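Local coordinates for inositol monophosphatase family protein (Staphylococcus aureus subsp. aureus MSSA476, PDB 4I3Y) that probably hydrolyses inositol monophosphates to inositol and phosphate with the help of magnesium ions, a reaction that lithium inhibits, at residues S195-V198 with Q202-A205. Sequence-based numbering, arbitrary orientation.
Sequences SMRV and QFGA
Arg-197 and Val-198, near the C-terminal end of helix 191-200, meet the chain as it folds back through Gln-202 and Phe-203 toward strand 205-208, making the helix-to-strand turn of an alpha/beta layer in the inositol monophosphatase fold. Backbone bonds close the turn: the carbonyl oxygen Arg-197 O takes a nearly straight bond from Phe-203 N (3.1 Å, 169°), which stands well above the carbonyl plane, and a weak, bent one from Gln-202 N. Beside them Val-198 CA directs its hydrogen at Phe-203 O, 3.4 Å away, and one water donates to both Val-198 O and Phe-203 O, bridging the two segments.

Apolar packing is led by the Phe-203 ring. Arg-197 CB lies over one of its faces, 3.7 Å from the centroid, in a CH-pi contact, and Arg-197 CD follows near Phe-203 CZ. With Arg-197 CG beside the backbone N (chi1 -58°) and a bend at chi2, the arginine runs across the ring, its guanidinium plane tilted 35° to it.

Two polar ends reach the second subunit: Arg-197 NH1 forms a salt bridge with Asp-108 of that chain, and Gln-202 NE2 gives a hydrogen bond to Glu-107 of the second subunit. Gln-202 OE1 rests 3.4 Å from Arg-197 CD and also takes a weak hydrogen bond from Lys-200 NZ. Val-198 CG2 sits 3.8 Å from Phe-203 CB and, on the strand side, 3.5 Å from the carbonyl carbon of Ala-205.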
loop_
_atom_site.group_PDB
_atom_site.type_symbol
_atom_site.label_atom_id
_atom_site.label_comp_id
_atom_site.label_asym_id
_atom_site.label_seq_id
_atom_site.Cartn_x
_atom_site.Cartn_y
_atom_site.Cartn_z
ATOM N N SER A 195 -5.312 -8.414 4.385
ATOM C CA SER A 195 -6.622 -9.044 4.794
ATOM C C SER A 195 -7.639 -8.020 5.187
ATOM O O SER A 195 -8.808 -8.090 4.790
ATOM C CB SER A 195 -6.448 -10.047 5.914
ATOM O OG SER A 195 -5.610 -11.079 5.431
ATOM N N MET A 196 -7.185 -7.009 5.925
ATOM C CA MET A 196 -8.110 -5.973 6.373
ATOM C C MET A 196 -8.626 -5.152 5.190
ATOM O O MET A 196 -9.737 -4.622 5.241
ATOM C CB MET A 196 -7.460 -5.016 7.376
ATOM C CG MET A 196 -7.266 -5.572 8.775
ATOM S SD MET A 196 -8.788 -6.286 9.542
ATOM C CE MET A 196 -8.331 -8.018 9.374
ATOM N N ARG A 197 -7.826 -5.006 4.133
ATOM C CA ARG A 197 -8.379 -4.324 2.911
ATOM C C ARG A 197 -9.556 -5.147 2.343
ATOM O O ARG A 197 -10.517 -4.591 1.827
ATOM C CB ARG A 197 -7.304 -4.129 1.892
ATOM C CG ARG A 197 -6.149 -3.302 2.461
ATOM C CD ARG A 197 -5.946 -2.090 1.563
ATOM N NE ARG A 197 -4.875 -1.257 2.079
ATOM C CZ ARG A 197 -4.356 -0.231 1.408
ATOM N NH1 ARG A 197 -4.819 0.157 0.219
ATOM N NH2 ARG A 197 -3.377 0.423 1.941
ATOM N N VAL A 198 -9.522 -6.472 2.502
ATOM C CA VAL A 198 -10.665 -7.312 2.032
ATOM C C VAL A 198 -11.859 -7.040 2.959
ATOM O O VAL A 198 -12.985 -6.786 2.490
ATOM C CB VAL A 198 -10.288 -8.812 1.950
ATOM C CG1 VAL A 198 -11.521 -9.669 1.587
ATOM C CG2 VAL A 198 -9.172 -9.045 0.915
ATOM N N GLN A 202 -12.183 -2.784 0.242
ATOM C CA GLN A 202 -11.193 -2.135 -0.680
ATOM C C GLN A 202 -10.547 -3.138 -1.685
ATOM O O GLN A 202 -10.330 -2.780 -2.835
ATOM C CB GLN A 202 -10.042 -1.462 0.142
ATOM C CG GLN A 202 -10.585 -0.483 1.191
ATOM C CD GLN A 202 -9.450 -0.031 2.091
ATOM O OE1 GLN A 202 -8.872 -0.858 2.807
ATOM N NE2 GLN A 202 -9.109 1.257 2.047
ATOM N N PHE A 203 -10.280 -4.375 -1.254
ATOM C CA PHE A 203 -9.847 -5.478 -2.136
ATOM C C PHE A 203 -10.973 -6.525 -2.175
ATOM O O PHE A 203 -11.686 -6.689 -1.182
ATOM C CB PHE A 203 -8.589 -6.159 -1.526
ATOM C CG PHE A 203 -7.337 -5.298 -1.535
ATOM C CD1 PHE A 203 -7.308 -4.093 -2.200
ATOM C CD2 PHE A 203 -6.144 -5.799 -0.984
ATOM C CE1 PHE A 203 -6.118 -3.311 -2.219
ATOM C CE2 PHE A 203 -4.972 -5.065 -1.007
ATOM C CZ PHE A 203 -4.961 -3.796 -1.614
ATOM N N GLY A 204 -11.110 -7.215 -3.321
ATOM C CA GLY A 204 -11.985 -8.384 -3.452
ATOM C C GLY A 204 -11.455 -9.583 -2.725
ATOM O O GLY A 204 -12.255 -10.339 -2.144
ATOM N N ALA A 205 -10.131 -9.763 -2.703
ATOM C CA ALA A 205 -9.563 -10.980 -2.135
ATOM C C ALA A 205 -8.078 -10.794 -1.906
ATOM O O ALA A 205 -7.456 -9.923 -2.530
ATOM C CB ALA A 205 -9.860 -12.216 -3.035
HETATM O O HOH W 1 -14.221 -7.350 0.070
#